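Local coordinates for adhesin (Streptococcus sanguinis SK1 = NCTC 7863, PDB 6VT2), which binds sialylated glycans through tandem Siglec-like modules, consistent with a role in adhesion of the bacterium to sialoglycan-bearing surfaces, at residues P6-P11 and Q116-V121; E23-T28 and R77-G82; S32-R37 and S65-A70. All coordinates share one frame; numbering follows the deposited sequence.

Contact 1 (P6-P11 and Q116-V121); sequences PTITLP and QSERFV
Leu10 meets Phe120 at one end of this contact, and Glu118 lies against Ile8 at the other. The apolar part centres on Leu10. Its CG sits between the backbone N and the carbonyl carbon (chi1 80°). Leu10 CD1 comes to the edge of the Phe120 ring, near the ring plane, 3.9 Å from Phe120 CD2. The same methyl rests on the backbone, with Leu10 CD1 3.8 Å from Arg119 O. Phe120 CB lies 3.4 Å from Pro11 O, but the ring beyond it leads away from residues 6-11. At the other end the side chains of Ile8 and Glu118 cross at about a right angle. Glu118 CG is 3.9 Å from Ile8 CB, so the aliphatic part of the acid does the touching.

No direct hydrogen bond joins the segments; two waters do the polar work. One accepts from Ile8 N at 2.8 Å and donates to Glu118 OE2 at 2.5 Å. The other donates to Leu10 O and to Arg119 O, the latter at 2.9 Å. Arg119 bonds within its own segment: Arg119 NH1 donates to Ser117 O, with that oxygen in the guanidinium plane. Its side chain is about 6 Å from the bound galactose.

The two segments belong to different sheets of a beta sandwich. Strand 7-9 pairs with strand 21-29, while strand 119-125 pairs with strand 95-104. Leu10 also packs on Val100, and Phe120 meets Phe24 edge-to-face between the sheets.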
ATOM      1  N   PRO A   6      -0.018 -13.714  57.907  1.00 11.03           N
ATOM      2  CA  PRO A   6      -0.534 -13.014  56.773  1.00  9.29           C
ATOM      3  C   PRO A   6      -1.154 -13.913  55.702  1.00 10.61           C
ATOM      4  O   PRO A   6      -0.886 -15.054  55.710  1.00 13.58           O
ATOM      5  CB  PRO A   6       0.672 -12.312  56.136  1.00  9.14           C
ATOM      6  CG  PRO A   6       1.677 -12.237  57.240  1.00 12.39           C
ATOM      7  CD  PRO A   6       1.421 -13.468  58.070  1.00 11.94           C
ATOM      8  N   THR A   7      -1.994 -13.315  54.881  1.00 10.03           N
ATOM      9  CA  THR A   7      -2.680 -13.974  53.770  1.00  9.55           C
ATOM     10  C   THR A   7      -1.906 -13.652  52.499  1.00 11.85           C
ATOM     11  O   THR A   7      -1.768 -12.497  52.212  1.00 13.80           O
ATOM     12  CB  THR A   7      -4.132 -13.510  53.682  1.00 15.08           C
ATOM     13  OG1 THR A   7      -4.773 -13.855  54.902  1.00 17.83           O
ATOM     14  CG2 THR A   7      -4.876 -14.132  52.522  1.00 17.48           C
ATOM     15  N   ILE A   8      -1.507 -14.685  51.770  1.00 10.28           N
ATOM     16  CA  ILE A   8      -0.687 -14.540  50.574  1.00  9.74           C
ATOM     17  C   ILE A   8      -1.493 -15.015  49.377  1.00 12.80           C
ATOM     18  O   ILE A   8      -2.062 -16.110  49.407  1.00 13.95           O
ATOM     19  CB  ILE A   8       0.609 -15.367  50.676  1.00 11.20           C
ATOM     20  CG1 ILE A   8       1.413 -15.031  51.911  1.00 10.72           C
ATOM     21  CG2 ILE A   8       1.485 -15.164  49.429  1.00 12.55           C
ATOM     22  CD1 ILE A   8       2.494 -15.971  52.175  1.00 12.81           C
ATOM     23  N   THR A   9      -1.493 -14.146  48.357  0.72 10.81           N
ATOM     24  CA  THR A   9      -2.210 -14.394  47.110  0.72 11.32           C
ATOM     25  C   THR A   9      -1.185 -14.375  45.940  0.72 12.43           C
ATOM     26  O   THR A   9      -0.382 -13.491  45.935  0.72 11.53           O
ATOM     27  CB  THR A   9      -3.350 -13.419  46.827  0.72 13.26           C
ATOM     28  OG1 THR A   9      -4.274 -13.620  47.891  0.72 19.53           O
ATOM     29  CG2 THR A   9      -4.031 -13.713  45.521  0.72 21.70           C
ATOM     30  N   LEU A  10      -1.105 -15.465  45.183  1.00 11.49           N
ATOM     31  CA  LEU A  10      -0.071 -15.497  44.113  1.00 11.73           C
ATOM     32  C   LEU A  10      -0.495 -16.492  43.038  1.00 10.85           C
ATOM     33  O   LEU A  10      -1.311 -17.311  43.334  1.00 12.42           O
ATOM     34  CB  LEU A  10       1.283 -15.853  44.721  1.00 12.31           C
ATOM     35  CG  LEU A  10       1.525 -17.329  44.999  1.00 11.14           C
ATOM     36  CD1 LEU A  10       2.992 -17.536  45.323  1.00 20.24           C
ATOM     37  CD2 LEU A  10       0.649 -17.821  46.125  1.00 14.89           C
ATOM     38  N   PRO A  11       0.022 -16.372  41.805  1.00 10.71           N
ATOM     39  CA  PRO A  11      -0.369 -17.288  40.760  1.00 11.38           C
ATOM     40  C   PRO A  11       0.187 -18.680  41.048  1.00 11.19           C
ATOM     41  O   PRO A  11       1.221 -18.753  41.521  1.00 11.68           O
ATOM     42  CB  PRO A  11       0.298 -16.788  39.483  1.00 11.28           C
ATOM     43  CG  PRO A  11       1.292 -15.779  39.937  1.00 15.14           C
ATOM     44  CD  PRO A  11       0.827 -15.275  41.285  1.00 12.55           C
ATOM     45  N   GLN A 116       1.818 -28.024  49.599  1.00 11.21           N
ATOM     46  CA  GLN A 116       0.531 -27.602  50.150  1.00 12.19           C
ATOM     47  C   GLN A 116       0.467 -26.144  50.510  1.00  9.96           C
ATOM     48  O   GLN A 116      -0.595 -25.546  50.419  1.00 12.44           O
ATOM     49  CB  GLN A 116       0.150 -28.407  51.393  1.00 11.79           C
ATOM     50  CG  GLN A 116      -0.017 -29.890  51.101  1.00 12.75           C
ATOM     51  CD  GLN A 116      -0.773 -30.571  52.193  1.00 13.70           C
ATOM     52  OE1 GLN A 116      -1.992 -30.333  52.367  1.00 13.12           O
ATOM     53  NE2 GLN A 116      -0.072 -31.405  52.972  1.00 17.99           N
ATOM     54  N   SER A 117       1.524 -25.546  50.962  1.00  9.77           N
ATOM     55  CA  SER A 117       1.477 -24.146  51.358  1.00  8.78           C
ATOM     56  C   SER A 117       1.695 -23.258  50.143  1.00  8.99           C
ATOM     57  O   SER A 117       1.770 -23.726  49.010  1.00 11.25           O
ATOM     58  CB  SER A 117       2.458 -23.890  52.499  1.00 10.25           C
ATOM     59  OG  SER A 117       3.790 -24.152  52.086  1.00  9.10           O
ATOM     60  N   GLU A 118       1.744 -21.965  50.380  1.00 10.13           N
ATOM     61  CA  GLU A 118       1.734 -21.011  49.288  1.00  8.46           C
ATOM     62  C   GLU A 118       2.972 -21.189  48.434  1.00  8.43           C
ATOM     63  O   GLU A 118       4.100 -21.199  48.930  1.00  8.59           O
ATOM     64  CB  GLU A 118       1.670 -19.612  49.846  1.00  9.45           C
ATOM     65  CG  GLU A 118       0.406 -19.269  50.670  1.00 13.55           C
ATOM     66  CD  GLU A 118       0.439 -19.609  52.162  1.00 15.59           C
ATOM     67  OE1 GLU A 118       1.366 -20.303  52.664  1.00 13.71           O
ATOM     68  OE2 GLU A 118      -0.487 -19.137  52.863  1.00 18.89           O
ATOM     69  N   ARG A 119       2.743 -21.309  47.132  1.00  8.41           N
ATOM     70  CA  ARG A 119       3.818 -21.674  46.236  1.00  8.38           C
ATOM     71  C   ARG A 119       3.383 -21.318  44.825  1.00  9.21           C
ATOM     72  O   ARG A 119       2.187 -21.149  44.542  1.00 10.84           O
ATOM     73  CB  ARG A 119       4.142 -23.162  46.332  1.00  9.18           C
ATOM     74  CG  ARG A 119       3.027 -24.084  45.891  1.00 10.18           C
ATOM     75  CD  ARG A 119       3.223 -25.497  46.509  1.00 11.07           C
ATOM     76  NE  ARG A 119       2.190 -26.301  45.907  1.00 10.82           N
ATOM     77  CZ  ARG A 119       0.924 -26.285  46.260  1.00 11.41           C
ATOM     78  NH1 ARG A 119       0.525 -25.584  47.326  1.00 13.13           N
ATOM     79  NH2 ARG A 119       0.034 -26.998  45.542  1.00 14.79           N
ATOM     80  N   PHE A 120       4.370 -21.265  43.955  1.00  8.68           N
ATOM     81  CA  PHE A 120       4.137 -21.105  42.538  1.00  8.46           C
ATOM     82  C   PHE A 120       4.985 -22.110  41.789  1.00  8.32           C
ATOM     83  O   PHE A 120       6.029 -22.532  42.281  1.00  8.55           O
ATOM     84  CB  PHE A 120       4.436 -19.693  42.032  1.00  8.41           C
ATOM     85  CG  PHE A 120       5.838 -19.255  42.234  1.00  8.43           C
ATOM     86  CD1 PHE A 120       6.792 -19.492  41.265  1.00  9.56           C
ATOM     87  CD2 PHE A 120       6.223 -18.604  43.405  1.00  9.28           C
ATOM     88  CE1 PHE A 120       8.126 -19.147  41.472  1.00  9.39           C
ATOM     89  CE2 PHE A 120       7.498 -18.201  43.583  1.00  8.52           C
ATOM     90  CZ  PHE A 120       8.484 -18.470  42.609  1.00 10.06           C
ATOM     91  N   VAL A 121       4.586 -22.450  40.562  1.00  8.31           N
ATOM     92  CA  VAL A 121       5.416 -23.248  39.677  1.00  8.28           C
ATOM     93  C   VAL A 121       5.780 -22.359  38.516  1.00  8.31           C
ATOM     94  O   VAL A 121       4.902 -21.861  37.795  1.00 10.52           O
ATOM     95  CB  VAL A 121       4.708 -24.495  39.184  1.00 12.48           C
ATOM     96  CG1 VAL A 121       5.657 -25.310  38.329  1.00 11.21           C
ATOM     97  CG2 VAL A 121       4.258 -25.357  40.388  1.00 10.96           C
TER
HETATM   98  O   HOH W   1      -2.200 -17.317  52.605  1.00 20.28           O
HETATM   99  O   HOH W   2      -0.468 -20.167  44.202  1.00 21.83           O

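Contact 2 (E23-T28 and R77-G82); sequences EFFVET and RTRVYG
Arg77 reaches across to Phe25 and Glu27 on one face of an antiparallel strand pair in the Siglec-like beta sandwich. Its CB leaves the sheet on the same face as those two residues. Arg77 CG then runs beside Glu27, 4.1 Å from Glu27 CG. Arg77 CD continues past the acid, 3.9 Å from Glu27 OE2. A bend at chi3 (69°) turns NE from the extended course. Arg77 CZ comes over the Phe25 ring, off-centre, in a cation-pi contact, with the guanidinium and ring planes 20° apart. Arg77 NH2 lies over the ring rim, 3.4 Å from Phe25 CG. Arg77 NH1 makes a salt bridge to Glu27 OE2 at 3.1 Å, on the anti side of the carboxylate.

The opposite face is buried and mostly apolar. Val80 CB sits over the face of the Phe24 ring, 3.7 Å from its centroid, and Val26 CG2 touches Val80 CG2. Backbone bonds pair Phe24 with Val80 and Val26 with Thr78. Thr78 OG1 also bonds Thr61 of strand 58-61.

Back on the charged face, Arg79 grips Glu23 side-on with two nitrogens. Arg79 NE and NH1 both donate to the single atom Glu23 OE1, at 3.1 Å and 3.3 Å.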
ATOM      1  N   GLU A  23       7.934 -11.668  35.059  1.00 11.19           N
ATOM      2  CA  GLU A  23       7.595 -10.894  36.266  1.00 11.65           C
ATOM      3  C   GLU A  23       6.202 -11.290  36.697  1.00 10.48           C
ATOM      4  O   GLU A  23       5.386 -11.480  35.833  1.00 13.62           O
ATOM      5  CB  GLU A  23       7.647  -9.400  35.962  1.00 15.82           C
ATOM      6  CG  GLU A  23       6.985  -8.497  36.976  1.00 21.76           C
ATOM      7  CD  GLU A  23       6.921  -7.100  36.405  1.00 21.68           C
ATOM      8  OE1 GLU A  23       7.889  -6.411  36.523  1.00 26.02           O
ATOM      9  OE2 GLU A  23       5.925  -6.765  35.773  1.00 27.43           O
ATOM     10  N   PHE A  24       5.988 -11.442  37.985  1.00 10.38           N
ATOM     11  CA  PHE A  24       4.626 -11.637  38.499  1.00 11.11           C
ATOM     12  C   PHE A  24       4.611 -11.049  39.894  1.00 12.30           C
ATOM     13  O   PHE A  24       5.593 -10.745  40.339  1.00 11.28           O
ATOM     14  CB  PHE A  24       4.181 -13.098  38.458  1.00 12.81           C
ATOM     15  CG  PHE A  24       4.936 -14.048  39.339  1.00  9.31           C
ATOM     16  CD1 PHE A  24       6.109 -14.631  38.898  1.00 14.38           C
ATOM     17  CD2 PHE A  24       4.439 -14.398  40.581  1.00 11.74           C
ATOM     18  CE1 PHE A  24       6.761 -15.561  39.682  1.00 12.79           C
ATOM     19  CE2 PHE A  24       5.108 -15.313  41.370  1.00 13.98           C
ATOM     20  CZ  PHE A  24       6.261 -15.889  40.914  1.00 11.38           C
ATOM     21  N   PHE A  25       3.440 -10.856  40.475  1.00 10.79           N
ATOM     22  CA  PHE A  25       3.337 -10.197  41.780  1.00 11.25           C
ATOM     23  C   PHE A  25       2.685 -11.129  42.779  1.00 12.10           C
ATOM     24  O   PHE A  25       1.840 -11.898  42.402  1.00 14.26           O
ATOM     25  CB  PHE A  25       2.613  -8.867  41.609  1.00 14.07           C
ATOM     26  CG  PHE A  25       3.479  -7.853  40.922  1.00 15.39           C
ATOM     27  CD1 PHE A  25       4.387  -7.102  41.642  1.00 18.51           C
ATOM     28  CD2 PHE A  25       3.438  -7.712  39.548  1.00 20.46           C
ATOM     29  CE1 PHE A  25       5.207  -6.192  41.003  1.00 19.42           C
ATOM     30  CE2 PHE A  25       4.265  -6.804  38.914  1.00 21.64           C
ATOM     31  CZ  PHE A  25       5.141  -6.045  39.644  1.00 19.86           C
ATOM     32  N   VAL A  26       3.143 -11.025  44.001  1.00 12.56           N
ATOM     33  CA  VAL A  26       2.557 -11.779  45.120  1.00 11.21           C
ATOM     34  C   VAL A  26       1.914 -10.684  45.968  1.00 15.23           C
ATOM     35  O   VAL A  26       2.428  -9.686  46.025  1.00 14.69           O
ATOM     36  CB  VAL A  26       3.635 -12.548  45.889  1.00 11.07           C
ATOM     37  CG1 VAL A  26       3.066 -13.083  47.192  1.00 11.80           C
ATOM     38  CG2 VAL A  26       4.290 -13.642  45.048  1.00 15.22           C
ATOM     39  N   GLU A  27       0.723 -10.885  46.468  1.00 11.61           N
ATOM     40  CA  GLU A  27       0.028  -9.869  47.291  1.00 10.13           C
ATOM     41  C   GLU A  27      -0.154 -10.458  48.677  1.00 12.34           C
ATOM     42  O   GLU A  27      -0.516 -11.590  48.744  1.00 13.54           O
ATOM     43  CB  GLU A  27      -1.287  -9.449  46.661  1.00 13.60           C
ATOM     44  CG  GLU A  27      -1.116  -8.504  45.483  1.00 17.32           C
ATOM     45  CD  GLU A  27      -2.382  -7.739  45.149  1.00 25.58           C
ATOM     46  OE1 GLU A  27      -3.458  -8.230  45.463  1.00 36.25           O
ATOM     47  OE2 GLU A  27      -2.285  -6.646  44.607  1.00 45.30           O
ATOM     48  N   THR A  28       0.167  -9.671  49.706  1.00 11.10           N
ATOM     49  CA  THR A  28       0.118 -10.165  51.086  1.00  9.29           C
ATOM     50  C   THR A  28      -0.708  -9.205  51.934  1.00 13.48           C
ATOM     51  O   THR A  28      -0.511  -8.114  51.797  1.00 11.31           O
ATOM     52  CB  THR A  28       1.511 -10.406  51.676  1.00 10.96           C
ATOM     53  OG1 THR A  28       2.191 -11.323  50.823  1.00 15.01           O
ATOM     54  CG2 THR A  28       1.481 -10.992  53.068  1.00 14.05           C
ATOM     55  N   ARG A  77       2.911  -5.654  48.025  1.00 11.70           N
ATOM     56  CA  ARG A  77       3.212  -6.254  46.721  1.00 12.43           C
ATOM     57  C   ARG A  77       4.664  -6.738  46.641  1.00 12.14           C
ATOM     58  O   ARG A  77       5.530  -5.976  46.875  1.00 12.62           O
ATOM     59  CB  ARG A  77       2.908  -5.223  45.654  1.00 14.57           C
ATOM     60  CG  ARG A  77       1.430  -5.308  45.379  1.00 21.87           C
ATOM     61  CD  ARG A  77       0.864  -4.318  44.462  1.00 41.94           C
ATOM     62  NE  ARG A  77       1.299  -4.517  43.118  1.00 32.03           N
ATOM     63  CZ  ARG A  77       0.857  -5.333  42.216  1.00 29.92           C
ATOM     64  NH1 ARG A  77      -0.001  -6.279  42.509  1.00 35.29           N
ATOM     65  NH2 ARG A  77       1.342  -5.200  41.009  1.00 29.04           N
ATOM     66  N   THR A  78       4.865  -7.995  46.285  1.00  9.95           N
ATOM     67  CA  THR A  78       6.217  -8.538  46.154  1.00 11.66           C
ATOM     68  C   THR A  78       6.403  -8.858  44.684  1.00 13.60           C
ATOM     69  O   THR A  78       5.560  -9.481  44.157  1.00 12.92           O
ATOM     70  CB  THR A  78       6.372  -9.801  46.981  1.00  9.12           C
ATOM     71  OG1 THR A  78       6.288  -9.442  48.348  1.00 11.78           O
ATOM     72  CG2 THR A  78       7.669 -10.533  46.734  1.00 12.87           C
ATOM     73  N   ARG A  79       7.457  -8.350  44.093  1.00  9.18           N
ATOM     74  CA  ARG A  79       7.721  -8.634  42.694  1.00  9.90           C
ATOM     75  C   ARG A  79       8.614  -9.875  42.614  1.00 10.00           C
ATOM     76  O   ARG A  79       9.595  -9.890  43.242  1.00 10.62           O
ATOM     77  CB  ARG A  79       8.460  -7.455  42.099  1.00 10.78           C
ATOM     78  CG  ARG A  79       8.711  -7.589  40.598  1.00 11.21           C
ATOM     79  CD  ARG A  79       9.746  -6.551  40.217  1.00 14.92           C
ATOM     80  NE  ARG A  79       9.956  -6.604  38.800  1.00 17.68           N
ATOM     81  CZ  ARG A  79      11.075  -6.330  38.216  1.00 16.06           C
ATOM     82  NH1 ARG A  79      11.160  -6.464  36.910  1.00 21.84           N
ATOM     83  NH2 ARG A  79      12.089  -5.903  38.899  1.00 16.56           N
ATOM     84  N   VAL A  80       8.237 -10.861  41.817  1.00  8.84           N
ATOM     85  CA  VAL A  80       9.101 -12.034  41.553  1.00  8.77           C
ATOM     86  C   VAL A  80       9.440 -11.925  40.068  1.00  8.76           C
ATOM     87  O   VAL A  80       8.587 -11.712  39.329  1.00  9.24           O
ATOM     88  CB  VAL A  80       8.393 -13.344  41.908  1.00  8.70           C
ATOM     89  CG1 VAL A  80       9.313 -14.521  41.699  1.00 10.28           C
ATOM     90  CG2 VAL A  80       7.903 -13.337  43.345  1.00 10.10           C
ATOM     91  N   TYR A  81      10.707 -11.968  39.729  1.00  8.76           N
ATOM     92  CA  TYR A  81      11.118 -11.628  38.353  1.00  9.66           C
ATOM     93  C   TYR A  81      12.480 -12.238  38.073  1.00 10.87           C
ATOM     94  O   TYR A  81      13.133 -12.687  38.902  1.00  9.16           O
ATOM     95  CB  TYR A  81      11.214 -10.094  38.233  1.00 10.03           C
ATOM     96  CG  TYR A  81      12.276  -9.460  39.094  1.00 11.49           C
ATOM     97  CD1 TYR A  81      12.122  -9.291  40.456  1.00 10.41           C
ATOM     98  CD2 TYR A  81      13.458  -9.052  38.540  1.00 14.78           C
ATOM     99  CE1 TYR A  81      13.134  -8.760  41.228  1.00 13.96           C
ATOM    100  CE2 TYR A  81      14.483  -8.539  39.287  1.00 13.36           C
ATOM    101  CZ  TYR A  81      14.313  -8.343  40.632  1.00 19.02           C
ATOM    102  OH  TYR A  81      15.342  -7.808  41.329  1.00 19.95           O
ATOM    103  N   GLY A  82      12.852 -12.133  36.821  1.00 10.36           N
ATOM    104  CA  GLY A  82      14.172 -12.545  36.405  1.00 10.82           C
ATOM    105  C   GLY A  82      14.221 -12.682  34.907  1.00  9.94           C
ATOM    106  O   GLY A  82      13.331 -12.313  34.245  1.00 12.38           O
TER
HETATM  107  O   HOH W   3       3.671  -9.611  49.181  1.00 11.64           O

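Contact 3 (S32-R37 and S65-A70); sequences SGRVNR and SVPGNA. With SO4 (sulfate ion), chain L.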
ATOM      1  N   SER A  32      -3.379  -6.943  61.088  1.00 13.10           N
ATOM      2  CA  SER A  32      -2.550  -5.939  61.786  1.00 13.55           C
ATOM      3  C   SER A  32      -2.239  -4.790  60.831  1.00 16.41           C
ATOM      4  O   SER A  32      -1.847  -3.797  61.290  1.00 15.95           O
ATOM      5  CB  SER A  32      -1.263  -6.506  62.273  1.00 12.63           C
ATOM      6  OG  SER A  32      -0.356  -6.751  61.190  1.00 14.23           O
ATOM      7  N   GLY A  33      -2.223  -5.074  59.530  1.00 12.44           N
ATOM      8  CA  GLY A  33      -1.837  -4.106  58.539  1.00 13.46           C
ATOM      9  C   GLY A  33      -0.368  -4.037  58.254  1.00 11.96           C
ATOM     10  O   GLY A  33       0.014  -3.183  57.464  1.00 11.67           O
ATOM     11  N   ARG A  34       0.462  -4.791  58.956  1.00 10.26           N
ATOM     12  CA  ARG A  34       1.898  -4.733  58.779  1.00 10.47           C
ATOM     13  C   ARG A  34       2.492  -6.124  58.567  1.00 11.47           C
ATOM     14  O   ARG A  34       2.368  -7.015  59.407  1.00 12.42           O
ATOM     15  CB  ARG A  34       2.551  -4.035  59.976  1.00 13.21           C
ATOM     16  CG  ARG A  34       3.997  -3.953  59.860  1.00 13.23           C
ATOM     17  CD  ARG A  34       4.626  -3.168  61.017  1.00 13.22           C
ATOM     18  NE  ARG A  34       6.058  -3.271  60.943  1.00 13.08           N
ATOM     19  CZ  ARG A  34       6.927  -2.528  61.626  1.00 15.45           C
ATOM     20  NH1 ARG A  34       6.477  -1.546  62.378  1.00 16.37           N
ATOM     21  NH2 ARG A  34       8.214  -2.743  61.515  1.00 18.72           N
ATOM     22  N   VAL A  35       3.232  -6.257  57.476  1.00  9.85           N
ATOM     23  CA  VAL A  35       3.987  -7.450  57.181  1.00 11.03           C
ATOM     24  C   VAL A  35       5.461  -7.086  57.132  1.00  9.75           C
ATOM     25  O   VAL A  35       5.857  -6.075  56.519  1.00 11.39           O
ATOM     26  CB  VAL A  35       3.499  -8.048  55.861  1.00 11.20           C
ATOM     27  CG1 VAL A  35       4.482  -9.089  55.356  1.00 10.78           C
ATOM     28  CG2 VAL A  35       2.122  -8.603  56.035  1.00 12.64           C
ATOM     29  N   ASN A  36       6.251  -7.861  57.835  1.00 10.44           N
ATOM     30  CA  ASN A  36       7.637  -7.552  58.039  1.00 10.73           C
ATOM     31  C   ASN A  36       8.542  -8.361  57.129  1.00 13.80           C
ATOM     32  O   ASN A  36       9.649  -7.932  56.851  1.00 15.70           O
ATOM     33  CB  ASN A  36       8.017  -7.772  59.505  1.00 11.16           C
ATOM     34  CG  ASN A  36       7.666  -6.620  60.377  1.00 13.22           C
ATOM     35  OD1 ASN A  36       6.912  -5.773  59.999  1.00 13.38           O
ATOM     36  ND2 ASN A  36       8.137  -6.672  61.630  1.00 16.35           N
ATOM     37  N   ARG A  37       8.125  -9.537  56.677  1.00 11.83           N
ATOM     38  CA  ARG A  37       8.982 -10.357  55.812  1.00 15.64           C
ATOM     39  C   ARG A  37       8.108 -11.040  54.770  1.00 12.53           C
ATOM     40  O   ARG A  37       7.049 -11.421  55.083  1.00 10.48           O
ATOM     41  CB  ARG A  37       9.682 -11.477  56.583  1.00 17.59           C
ATOM     42  CG  ARG A  37      10.581 -11.005  57.717  1.00 19.99           C
ATOM     43  CD  ARG A  37      11.213 -12.108  58.505  1.00 36.00           C
ATOM     44  NE  ARG A  37      12.266 -12.953  57.990  1.00 44.22           N
ATOM     45  CZ  ARG A  37      13.080 -12.754  56.990  1.00 58.25           C
ATOM     46  NH1 ARG A  37      13.947 -13.714  56.710  1.00 45.70           N
ATOM     47  NH2 ARG A  37      13.061 -11.693  56.216  1.00 66.65           N
ATOM     48  N   SER A  65       7.826  -4.013  56.206  1.00 12.26           N
ATOM     49  CA  SER A  65       8.043  -3.684  57.610  1.00 14.15           C
ATOM     50  C   SER A  65       7.662  -2.225  57.890  1.00 14.29           C
ATOM     51  O   SER A  65       8.336  -1.473  58.606  1.00 17.39           O
ATOM     52  CB  SER A  65       9.487  -3.992  58.017  1.00 15.79           C
ATOM     53  OG  SER A  65       9.457  -4.118  59.442  1.00 20.57           O
ATOM     54  N   VAL A  66       6.522  -1.833  57.359  1.00 11.78           N
ATOM     55  CA  VAL A  66       5.981  -0.490  57.448  1.00 11.26           C
ATOM     56  C   VAL A  66       4.556  -0.616  57.951  1.00 11.94           C
ATOM     57  O   VAL A  66       3.778  -1.410  57.388  1.00 12.10           O
ATOM     58  CB  VAL A  66       6.012   0.223  56.078  1.00 14.16           C
ATOM     59  CG1 VAL A  66       5.122   1.456  56.046  1.00 15.66           C
ATOM     60  CG2 VAL A  66       7.404   0.551  55.742  1.00 15.78           C
ATOM     61  N   PRO A  67       4.170   0.117  58.994  1.00 12.94           N
ATOM     62  CA  PRO A  67       2.767   0.117  59.434  1.00 13.14           C
ATOM     63  C   PRO A  67       1.823   0.427  58.284  1.00 13.47           C
ATOM     64  O   PRO A  67       2.026   1.353  57.516  1.00 13.01           O
ATOM     65  CB  PRO A  67       2.720   1.215  60.507  1.00 18.01           C
ATOM     66  CG  PRO A  67       4.115   1.391  60.922  1.00 19.83           C
ATOM     67  CD  PRO A  67       5.022   1.021  59.792  1.00 15.30           C
ATOM     68  N   GLY A  68       0.796  -0.391  58.131  1.00 11.57           N
ATOM     69  CA  GLY A  68      -0.177  -0.107  57.135  1.00 12.09           C
ATOM     70  C   GLY A  68       0.205  -0.556  55.754  1.00 11.47           C
ATOM     71  O   GLY A  68      -0.493  -0.240  54.783  1.00 12.17           O
ATOM     72  N   ASN A  69       1.251  -1.336  55.661  1.00 10.12           N
ATOM     73  CA  ASN A  69       1.715  -1.751  54.357  1.00 11.05           C
ATOM     74  C   ASN A  69       1.003  -2.966  53.799  1.00 11.97           C
ATOM     75  O   ASN A  69       1.310  -3.337  52.681  1.00 11.58           O
ATOM     76  CB  ASN A  69       3.201  -2.084  54.337  1.00 11.17           C
ATOM     77  CG  ASN A  69       3.582  -3.332  55.122  1.00 10.19           C
ATOM     78  OD1 ASN A  69       2.752  -3.979  55.730  1.00 10.69           O
ATOM     79  ND2 ASN A  69       4.854  -3.665  55.120  1.00 11.01           N
ATOM     80  N   ALA A  70       0.101  -3.589  54.520  1.00  9.79           N
ATOM     81  CA  ALA A  70      -0.443  -4.852  54.113  1.00 11.45           C
ATOM     82  C   ALA A  70      -1.910  -4.977  54.483  1.00 16.04           C
ATOM     83  O   ALA A  70      -2.321  -5.802  55.270  1.00 15.53           O
ATOM     84  CB  ALA A  70       0.369  -5.968  54.729  1.00 10.89           C
TER
HETATM   85  S   SO4 L 706      15.120 -11.788  54.512  1.00158.41           S
HETATM   86  O1  SO4 L 706      16.372 -11.773  53.824  1.00162.39           O
HETATM   87  O2  SO4 L 706      14.413 -12.920  54.210  1.00160.94           O
HETATM   88  O3  SO4 L 706      15.424 -11.685  55.892  1.00149.56           O
HETATM   89  O4  SO4 L 706      14.418 -10.614  54.079  1.00149.55           O
HETATM   90  O   HOH W   4      -0.078  -1.671  60.708  1.00 12.12           O
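Asn69 clasps the backbone of Val35 at the end of a type II beta turn that runs from Val66 to Asn69. This is the tight part of the contact. Asn69 CG stands between its own backbone N and carbonyl carbon (chi1 68°). The amide takes both polar groups of one residue. Val35 N donates to Asn69 OD1 at 2.9 Å, on a lone pair. Asn69 ND2 donates to Val35 O at 3.0 Å, almost straight at 176°. The amide thus meets Val35 much as a neighbouring strand would. Val35 O takes a second bond from Ser65 N, and Asn69 ND2 a second acceptor in Asn63 O. Beside this clasp Val35 CG2 presses on Ala70 CB at 3.4 Å, closer than usual van der Waals contact. Gly33 O accepts from Ala70 N, with the donor well above the carbonyl plane.

The outer side is looser. Pro67 and Gly68 are exposed, and Arg34 runs alongside Pro67, with Arg34 NH1 3.9 Å from Pro67 CD. A water bridges Ser32 O and Gly68 N. Ser32 OG accepts from Arg34 N in an ST turn and also bonds Asp30, a calcium ligand. The sulfate at Arg37 lies too close to be read with confidence.

Arg34 is extended from CG to NE and passes over Ser65, one guanidinium face lying over Ser65 O. Arg34 NE donates to Asn36 OD1 of its own segment at 2.8 Å, and Arg34 NH2 donates across to Ser65 OG at 2.8 Å.

In the fold
All three contacts lie in the first Siglec-like module. Contact 2 joins two neighbouring strands of one sheet, with a buried, mostly apolar face and a charged outer face. Contact 1 is a surface contact between the two sheets. It has waters in place of direct hydrogen bonds. Contacts 1 and 2 share a sheet, since strand 7-9 pairs with strand 21-29, and Ile8 CG2 packs on Val26 CG1 at 3.4 Å. Contact 3 is partly buried and ties a loop to strand 35-41 and the residues leading into it, near the calcium site. Its bonds are mostly backbone and amide. Val35 links it to both others, touching Pro6 and Thr28.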